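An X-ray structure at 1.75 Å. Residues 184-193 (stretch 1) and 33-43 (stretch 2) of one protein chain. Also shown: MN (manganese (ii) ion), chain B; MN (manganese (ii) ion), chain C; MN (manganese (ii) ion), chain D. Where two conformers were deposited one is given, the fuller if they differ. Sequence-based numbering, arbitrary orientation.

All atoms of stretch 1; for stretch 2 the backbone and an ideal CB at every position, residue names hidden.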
# COMPACT_ATOMS: atom_id res chain seq x y z
N ASP A 184 2.23 1.03 19.18
CA ASP A 184 3.28 2.04 19.23
C ASP A 184 3.68 2.60 17.85
O ASP A 184 4.64 3.36 17.72
CB ASP A 184 4.51 1.52 20.02
CG ASP A 184 5.27 0.42 19.30
OD1 ASP A 184 4.79 -0.09 18.28
OD2 ASP A 184 6.36 0.04 19.76
N ASP A 185 2.91 2.29 16.82
CA ASP A 185 3.17 2.88 15.52
C ASP A 185 1.83 3.06 14.86
O ASP A 185 0.84 2.43 15.28
CB ASP A 185 4.09 1.99 14.65
CG ASP A 185 4.67 2.76 13.45
OD1 ASP A 185 4.61 4.02 13.47
OD2 ASP A 185 5.18 2.14 12.49
N ASP A 186 1.79 3.91 13.85
CA ASP A 186 0.63 4.00 12.97
C ASP A 186 0.41 2.70 12.23
O ASP A 186 1.38 1.99 11.95
CB ASP A 186 0.87 5.10 11.95
CG ASP A 186 1.10 6.45 12.62
OD1 ASP A 186 0.20 6.91 13.31
OD2 ASP A 186 2.17 7.02 12.45
N VAL A 187 -0.83 2.40 11.88
CA VAL A 187 -1.15 1.15 11.17
C VAL A 187 -1.97 1.50 9.94
O VAL A 187 -2.85 2.36 10.00
CB VAL A 187 -1.92 0.18 12.09
CG1 VAL A 187 -2.52 -0.99 11.29
CG2 VAL A 187 -1.00 -0.33 13.24
N ALA A 188 -1.69 0.84 8.82
CA ALA A 188 -2.51 1.02 7.63
C ALA A 188 -2.58 -0.32 6.91
O ALA A 188 -1.56 -1.00 6.76
CB ALA A 188 -1.88 2.07 6.70
N VAL A 189 -3.76 -0.69 6.44
CA VAL A 189 -3.93 -1.97 5.76
C VAL A 189 -4.94 -1.82 4.66
O VAL A 189 -6.00 -1.23 4.90
CB VAL A 189 -4.54 -3.04 6.70
CG1 VAL A 189 -4.47 -4.44 6.01
CG2 VAL A 189 -3.85 -3.06 8.04
N ILE A 190 -4.67 -2.43 3.50
CA ILE A 190 -5.67 -2.56 2.42
C ILE A 190 -5.80 -4.03 2.06
O ILE A 190 -4.79 -4.73 1.98
CB ILE A 190 -5.20 -1.81 1.15
CG1 ILE A 190 -5.14 -0.30 1.44
CG2 ILE A 190 -6.16 -2.06 0.01
CD1 ILE A 190 -4.58 0.51 0.23
N VAL A 191 -7.02 -4.53 1.87
CA VAL A 191 -7.21 -5.85 1.25
C VAL A 191 -8.15 -5.63 0.07
O VAL A 191 -9.12 -4.93 0.23
CB VAL A 191 -7.88 -6.82 2.24
CG1 VAL A 191 -8.37 -8.07 1.51
CG2 VAL A 191 -6.89 -7.18 3.41
N ALA A 192 -7.82 -6.22 -1.08
CA ALA A 192 -8.65 -6.16 -2.30
C ALA A 192 -8.85 -7.58 -2.80
O ALA A 192 -7.89 -8.35 -2.88
CB ALA A 192 -7.96 -5.33 -3.37
N ARG A 193 -10.07 -7.95 -3.15
CA ARG A 193 -10.28 -9.30 -3.66
C ARG A 193 -11.52 -9.39 -4.50
O ARG A 193 -12.40 -8.55 -4.36
CB ARG A 193 -10.40 -10.25 -2.50
CG ARG A 193 -11.55 -9.88 -1.58
CD ARG A 193 -11.47 -10.65 -0.25
NE ARG A 193 -12.67 -10.36 0.51
CZ ARG A 193 -12.99 -10.94 1.65
NH1 ARG A 193 -12.19 -11.84 2.20
NH2 ARG A 193 -14.12 -10.61 2.22
OXT ARG A 193 -11.63 -10.32 -5.29
N UNK A 33 -5.85 1.22 -8.67
CA UNK A 33 -4.59 1.49 -8.00
C UNK A 33 -4.79 1.39 -6.49
O UNK A 33 -5.78 1.86 -5.94
CB UNK A 33 -4.05 2.87 -8.39
N UNK A 34 -3.83 0.75 -5.84
CA UNK A 34 -3.90 0.53 -4.40
C UNK A 34 -2.59 0.99 -3.82
O UNK A 34 -1.56 0.48 -4.24
CB UNK A 34 -4.18 -0.93 -4.05
N UNK A 35 -2.60 1.89 -2.85
CA UNK A 35 -1.35 2.42 -2.35
C UNK A 35 -1.38 2.60 -0.86
O UNK A 35 -2.42 2.99 -0.29
CB UNK A 35 -1.02 3.75 -3.03
N UNK A 36 -0.22 2.37 -0.22
CA UNK A 36 -0.09 2.72 1.20
C UNK A 36 1.19 3.51 1.37
O UNK A 36 2.22 3.13 0.85
CB UNK A 36 -0.09 1.48 2.09
N UNK A 37 1.14 4.58 2.15
CA UNK A 37 2.34 5.34 2.44
C UNK A 37 2.52 5.40 3.95
O UNK A 37 1.54 5.35 4.71
CB UNK A 37 2.27 6.74 1.84
N UNK A 38 3.77 5.52 4.38
CA UNK A 38 4.06 5.65 5.80
C UNK A 38 5.03 6.81 5.93
O UNK A 38 6.16 6.68 5.51
CB UNK A 38 4.63 4.36 6.39
N UNK A 39 4.58 7.95 6.46
CA UNK A 39 5.47 9.09 6.62
C UNK A 39 6.51 8.84 7.71
O UNK A 39 6.23 8.28 8.74
CB UNK A 39 4.66 10.35 6.94
N UNK A 40 7.73 9.30 7.49
CA UNK A 40 8.78 8.99 8.46
C UNK A 40 8.34 9.49 9.83
O UNK A 40 7.93 10.65 9.98
CB UNK A 40 10.12 9.62 8.05
N UNK A 41 8.40 8.62 10.84
CA UNK A 41 8.08 9.02 12.20
C UNK A 41 6.59 8.92 12.39
O UNK A 41 5.92 8.13 11.72
CB UNK A 41 8.58 10.44 12.50
N UNK A 42 6.05 9.73 13.28
CA UNK A 42 4.62 9.71 13.56
C UNK A 42 4.08 11.13 13.70
O UNK A 42 4.82 12.10 13.58
CB UNK A 42 4.33 8.90 14.83
N UNK A 43 2.79 11.24 13.93
CA UNK A 43 2.20 12.53 14.21
C UNK A 43 1.88 13.31 12.94
O UNK A 43 1.99 12.80 11.84
CB UNK A 43 3.14 13.35 15.10
MN MN B . 5.70 6.62 10.06
MN MN C . 5.62 2.81 10.45
MN MN D . -13.54 -11.32 -6.17

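The two strands run nearly antiparallel, 168° between their directions, with axes 7.8 Å apart at closest approach. No direct hydrogen bond links them; apolar side chains pack between the strands. Stretch 1 offers an apolar row, Ala188, Ile190 and Ala192, and beyond it the carboxylates of Asp185 and Asp186 beside two manganese ions.

Position 33 has nothing of stretch 1 within reach of its ideal CB, so this contact sets no preference. It is Phe33, whose ring stays well clear.

At position 34 the CB points toward stretch 1, and its ideal place lies 4.5 Å from CD1 of Ile190. The small methyl of Ala192 leaves space farther along, so a branched aliphatic side chain, or methionine, would suit. Leu34 takes the place: its CD1 reaches CB of Ala192 at 3.9 Å, and its CD2 comes to 4.4 Å from CG2 of Ile190.

Position 35 points away, and stretch 1 barely restricts the side chain. What it contributes is backbone, since its carbonyl O sits 3.3 Å from CD1 of Ile190. The residue is Ala35.

Position 36 faces stretch 1 again, its ideal CB 5.0 Å from both CD1 of Ile190 and CB of Ala188. That is too far for alanine to pack well; valine or isoleucine could touch both neighbours. Val36 does so with its two methyls, CG1 at 3.8 Å from CB of Ala188 and CG2 at 3.7 Å from CD1 of Ile190. Ala188 is small where Val36 is branched.

Position 37 points away with room for a CB, so stretch 1 does not demand the glycine found there, Gly37.

Position 38 points sideways, with no atom of stretch 1 near its ideal CB, but both inner manganese ions lie ahead. An acidic side chain is the natural choice, and a carboxylate can offer one oxygen to each metal. Asp38 bridges them: OD1 binds the chain B ion at 2.1 Å and OD2 the chain C ion at 2.2 Å. Asp185 OD2 binds the latter at 2.2 Å, so the metal joins two carboxylates whose charges would otherwise repel.

Position 39 points sideways into open space as far as stretch 1 is concerned; Gly39 serves through its carbonyl O, 2.2 Å from the chain B ion. Position 40 is out of reach and could be almost anything; it is Ile40.

Position 41 points away, and its positive phi favours glycine. Gly41 also binds the chain B ion through its O, at 2.2 Å.

At position 42 the ideal CB points toward stretch 1, 3.7 Å from OD2 of Asp186; a polar side chain or one that turns aside would be tolerated. In His42 the ring leads away, leaving CB as the contact.

Position 43 points away, and its backbone angles would jam a CB against the preceding carbonyl, so glycine is required. Gly43 N donates to water 2, which in turn donates to OD1 of Asp186.

Stretch 2 33-43: FLAVGDGIGHG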
# COMPACT_ATOMS: atom_id res chain seq x y z
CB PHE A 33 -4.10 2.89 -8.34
CG PHE A 33 -3.78 3.07 -9.81
CD1 PHE A 33 -4.80 3.25 -10.74
CD2 PHE A 33 -2.46 3.09 -10.25
CE1 PHE A 33 -4.50 3.43 -12.10
CE2 PHE A 33 -2.17 3.29 -11.59
CZ PHE A 33 -3.20 3.47 -12.51
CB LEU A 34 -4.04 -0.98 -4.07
CG LEU A 34 -5.16 -1.75 -4.81
CD1 LEU A 34 -4.96 -3.23 -4.57
CD2 LEU A 34 -6.52 -1.34 -4.29
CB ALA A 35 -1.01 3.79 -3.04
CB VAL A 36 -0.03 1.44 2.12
CG1 VAL A 36 0.25 1.82 3.57
CG2 VAL A 36 -1.37 0.63 2.03
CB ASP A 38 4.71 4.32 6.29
CG ASP A 38 5.20 4.37 7.72
OD1 ASP A 38 5.26 5.47 8.30
OD2 ASP A 38 5.56 3.30 8.28
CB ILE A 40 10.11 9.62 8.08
CG1 ILE A 40 10.68 9.03 6.78
CG2 ILE A 40 11.11 9.45 9.26
CD1 ILE A 40 11.21 7.62 6.93
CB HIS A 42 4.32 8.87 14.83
CG HIS A 42 5.16 9.23 16.02
ND1 HIS A 42 4.76 10.14 16.97
CD2 HIS A 42 6.36 8.77 16.43
CE1 HIS A 42 5.68 10.24 17.91
NE2 HIS A 42 6.67 9.42 17.60
O HOH W 1 7.86 5.82 10.01
O HOH W 2 0.80 9.38 14.39
O HOH W 3 5.90 4.83 11.37
O HOH W 4 3.53 6.61 10.18
O HOH W 5 3.43 2.97 10.36
O HOH W 6 7.83 3.13 10.65
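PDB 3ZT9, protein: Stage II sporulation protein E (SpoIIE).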